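Local coordinates for methyltransferase (Streptomyces avermitilis, PDB 3GIW), which probably acts as an S-adenosylmethionine-dependent methyltransferase of Rossmann-like fold and binds S-adenosyl-L-homocysteine, its methyl acceptor being unknown, at residues V247-W252 against E265-Y270. Sequence-based numbering, arbitrary orientation.
Sequences VQVHKW and EDIAMY
The carbonyl O of Met-269 accepts a hydrogen bond from Val-249 N, 3.0 Å away, and a weaker CA-H...O contact from Gln-248 CA at 3.5 Å. Beside this bond the amide of Gln-248 spans the gap: NE2 lies 2.9 Å from Ile-267 O, but the hydrogen points off line (124°), a weak bond, and the same NE2 also gives a hydrogen bond to Asp-264 O. Glutamine suits the place, for its extended chain carries an amide NH2 to two backbone carbonyls of the returning chain. Gln-248 and Tyr-270 form an antiparallel non-hydrogen-bonded pair with diverging side chains. The pairing lies at one edge of the sheet, with 269-275 inserted between 195-201 and the outermost 240-248, the 3-2-1-4-5-7-6 order of Rossmann-like methyltransferases; here a 3-10 turn at 249-251 leads the chain out of the edge strand. Within this turn the branched Val-249 fits two neighbours, CG2 touching Ile-267 CG2 at 3.7 Å and CG1 lying against CB of the selenomethionine Met-269, whose side chain packs on Asn-62, a residue that binds S-adenosyl-L-homocysteine. The flat imidazole of His-250 (chi1 67°) fits between two aliphatic chains: Ile-267 CG1 sits 3.8 Å from its centroid in a CH-pi contact, offset toward ND1, which is buried without a hydrogen-bond partner, and Lys-251 CG covers the opposite face. An alanine at His-250 would probably leave Ile-267 CG1 without its aromatic cover and open a gap between those chains. The Tyr-270 ring meets the Val-247 carbonyl carbon with its edge, CD1 at 3.8 Å, and its long phenol reaches Glu-204 OE2 in a hydrogen bond.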
ATOM      1  N   VAL A 247       0.990  14.816  -1.533  1.00 11.83           N
ATOM      2  CA  VAL A 247       1.545  15.200  -2.840  1.00 11.90           C
ATOM      3  C   VAL A 247       1.682  14.008  -3.753  1.00 10.76           C
ATOM      4  O   VAL A 247       1.583  12.867  -3.316  1.00 12.24           O
ATOM      5  CB  VAL A 247       2.926  15.852  -2.702  1.00 12.55           C
ATOM      6  CG1 VAL A 247       2.881  17.121  -1.832  1.00 12.80           C
ATOM      7  CG2 VAL A 247       3.969  14.867  -2.130  1.00 12.59           C
ATOM      8  N   GLN A 248       1.824  14.235  -5.056  1.00  9.92           N
ATOM      9  CA  GLN A 248       2.093  13.108  -5.933  1.00 10.33           C
ATOM     10  C   GLN A 248       3.317  12.319  -5.447  1.00 10.61           C
ATOM     11  O   GLN A 248       4.279  12.900  -5.007  1.00 10.69           O
ATOM     12  CB  GLN A 248       2.276  13.550  -7.385  1.00  9.98           C
ATOM     13  CG  GLN A 248       0.989  14.007  -8.067  1.00 11.33           C
ATOM     14  CD  GLN A 248       1.292  14.299  -9.539  1.00 11.33           C
ATOM     15  OE1 GLN A 248       1.945  15.296  -9.868  1.00 12.81           O
ATOM     16  NE2 GLN A 248       0.875  13.377 -10.425  1.00 12.26           N
ATOM     17  N   VAL A 249       3.264  10.992  -5.524  1.00 11.19           N
ATOM     18  CA  VAL A 249       4.279  10.166  -4.872  1.00 11.67           C
ATOM     19  C   VAL A 249       5.695  10.472  -5.304  1.00 11.42           C
ATOM     20  O   VAL A 249       6.618  10.392  -4.462  1.00 12.90           O
ATOM     21  CB  VAL A 249       4.038   8.641  -4.985  1.00 11.72           C
ATOM     22  CG1 VAL A 249       2.878   8.236  -4.128  1.00 12.34           C
ATOM     23  CG2 VAL A 249       3.860   8.141  -6.423  1.00 12.00           C
ATOM     24  N   HIS A 250       5.933  10.856  -6.560  1.00 10.91           N
ATOM     25  CA  HIS A 250       7.295  11.127  -7.022  1.00 11.60           C
ATOM     26  C   HIS A 250       7.839  12.459  -6.502  1.00 12.23           C
ATOM     27  O   HIS A 250       9.021  12.756  -6.680  1.00 13.87           O
ATOM     28  CB  HIS A 250       7.368  11.054  -8.540  1.00 13.13           C
ATOM     29  CG  HIS A 250       6.613  12.138  -9.225  1.00 12.88           C
ATOM     30  ND1 HIS A 250       5.272  12.381  -8.986  1.00 13.07           N
ATOM     31  CD2 HIS A 250       6.990  13.025 -10.178  1.00 13.02           C
ATOM     32  CE1 HIS A 250       4.870  13.383  -9.748  1.00 13.44           C
ATOM     33  NE2 HIS A 250       5.890  13.785 -10.489  1.00 14.12           N
ATOM     34  N   LYS A 251       6.982  13.244  -5.881  1.00 11.53           N
ATOM     35  CA  LYS A 251       7.348  14.516  -5.257  1.00 11.79           C
ATOM     36  C   LYS A 251       7.504  14.444  -3.723  1.00 12.41           C
ATOM     37  O   LYS A 251       7.769  15.462  -3.081  1.00 13.53           O
ATOM     38  CB  LYS A 251       6.283  15.578  -5.627  1.00 12.10           C
ATOM     39  CG  LYS A 251       6.210  15.830  -7.109  1.00 13.02           C
ATOM     40  CD  LYS A 251       5.250  16.951  -7.474  1.00 13.72           C
ATOM     41  CE  LYS A 251       5.164  17.063  -8.974  1.00 14.82           C
ATOM     42  NZ  LYS A 251       4.425  18.292  -9.417  1.00 16.06           N
ATOM     43  N   TRP A 252       7.304  13.257  -3.146  1.00 12.03           N
ATOM     44  CA  TRP A 252       7.427  13.049  -1.699  1.00 11.86           C
ATOM     45  C   TRP A 252       8.852  12.594  -1.359  1.00 11.82           C
ATOM     46  O   TRP A 252       9.227  11.465  -1.655  1.00 11.82           O
ATOM     47  CB  TRP A 252       6.385  12.034  -1.195  1.00 11.34           C
ATOM     48  CG  TRP A 252       6.194  11.986   0.292  1.00 11.87           C
ATOM     49  CD1 TRP A 252       5.257  12.669   0.996  1.00 12.61           C
ATOM     50  CD2 TRP A 252       6.995  11.274   1.258  1.00 13.41           C
ATOM     51  NE1 TRP A 252       5.396  12.416   2.341  1.00 12.15           N
ATOM     52  CE2 TRP A 252       6.472  11.585   2.529  1.00 13.28           C
ATOM     53  CE3 TRP A 252       8.075  10.392   1.168  1.00 12.64           C
ATOM     54  CZ2 TRP A 252       7.018  11.053   3.722  1.00 14.27           C
ATOM     55  CZ3 TRP A 252       8.631   9.876   2.354  1.00 13.88           C
ATOM     56  CH2 TRP A 252       8.085  10.200   3.602  1.00 12.98           C
ATOM     57  N   GLU A 265       1.552  13.897 -15.378  1.00 11.96           N
ATOM     58  CA  GLU A 265       0.493  13.080 -15.914  1.00 11.98           C
ATOM     59  C   GLU A 265       0.814  11.584 -15.845  1.00 10.96           C
ATOM     60  O   GLU A 265      -0.077  10.768 -15.988  1.00 11.47           O
ATOM     61  CB  GLU A 265       0.159  13.431 -17.356  1.00 11.38           C
ATOM     62  CG  GLU A 265       1.288  13.257 -18.377  1.00 12.08           C
ATOM     63  CD  GLU A 265       0.731  13.324 -19.778  1.00 13.75           C
ATOM     64  OE1 GLU A 265       0.145  12.278 -20.213  1.00 15.08           O
ATOM     65  OE2 GLU A 265       0.808  14.409 -20.420  1.00 16.22           O
ATOM     66  N   ASP A 266       2.092  11.244 -15.619  1.00 10.90           N
ATOM     67  CA  ASP A 266       2.537   9.834 -15.555  1.00 11.19           C
ATOM     68  C   ASP A 266       2.358   9.185 -14.175  1.00 11.12           C
ATOM     69  O   ASP A 266       2.718   8.026 -14.004  1.00 11.50           O
ATOM     70  CB  ASP A 266       4.014   9.704 -15.999  1.00 11.66           C
ATOM     71  CG  ASP A 266       4.254  10.193 -17.403  1.00 13.38           C
ATOM     72  OD1 ASP A 266       3.349  10.098 -18.245  1.00 12.36           O
ATOM     73  OD2 ASP A 266       5.391  10.704 -17.649  1.00 15.62           O
ATOM     74  N   ILE A 267       1.830   9.926 -13.202  1.00 10.95           N
ATOM     75  CA  ILE A 267       1.748   9.488 -11.800  1.00 10.89           C
ATOM     76  C   ILE A 267       0.297   9.723 -11.340  1.00 10.60           C
ATOM     77  O   ILE A 267      -0.174  10.863 -11.370  1.00 11.72           O
ATOM     78  CB  ILE A 267       2.777  10.279 -10.905  1.00 12.10           C
ATOM     79  CG1 ILE A 267       4.213  10.028 -11.360  1.00 11.08           C
ATOM     80  CG2 ILE A 267       2.569   9.951  -9.399  1.00 11.44           C
ATOM     81  CD1 ILE A 267       4.680   8.577 -11.211  1.00 12.59           C
ATOM     82  N   ALA A 268      -0.373   8.681 -10.881  1.00 11.40           N
ATOM     83  CA  ALA A 268      -1.783   8.773 -10.475  1.00 10.61           C
ATOM     84  C   ALA A 268      -1.968   8.354  -9.013  1.00 11.25           C
ATOM     85  O   ALA A 268      -3.037   7.827  -8.655  1.00 12.76           O
ATOM     86  CB  ALA A 268      -2.712   7.939 -11.425  1.00 11.25           C
HETATM   87  N   MSE A 269      -0.940   8.539  -8.172  1.00 12.00           N
HETATM   88  CA  MSE A 269      -1.024   8.299  -6.732  1.00 11.78           C
HETATM   89  C   MSE A 269      -0.617   9.529  -5.983  1.00 11.07           C
HETATM   90  O   MSE A 269       0.449  10.077  -6.247  1.00 12.07           O
HETATM   91  CB  MSE A 269      -0.050   7.233  -6.207  1.00 15.99           C
HETATM   92  CG  MSE A 269      -0.290   5.873  -6.518  1.00 17.07           C
HETATM   93 SE   MSE A 269      -1.915   5.093  -5.847  0.75 16.41          SE
HETATM   94  CE  MSE A 269      -1.321   3.360  -6.359  1.00 20.76           C
ATOM     95  N   TYR A 270      -1.430   9.927  -5.019  1.00 11.05           N
ATOM     96  CA  TYR A 270      -0.992  10.780  -3.918  1.00 11.22           C
ATOM     97  C   TYR A 270      -0.330   9.923  -2.853  1.00 11.88           C
ATOM     98  O   TYR A 270      -0.748   8.782  -2.621  1.00 13.76           O
ATOM     99  CB  TYR A 270      -2.170  11.507  -3.277  1.00 13.39           C
ATOM    100  CG  TYR A 270      -2.782  12.591  -4.118  1.00 13.80           C
ATOM    101  CD1 TYR A 270      -2.062  13.712  -4.496  1.00 15.15           C
ATOM    102  CD2 TYR A 270      -4.118  12.523  -4.499  1.00 14.85           C
ATOM    103  CE1 TYR A 270      -2.637  14.719  -5.235  1.00 15.15           C
ATOM    104  CE2 TYR A 270      -4.705  13.543  -5.263  1.00 14.98           C
ATOM    105  CZ  TYR A 270      -3.952  14.627  -5.634  1.00 14.28           C
ATOM    106  OH  TYR A 270      -4.470  15.683  -6.384  1.00 16.62           O
TER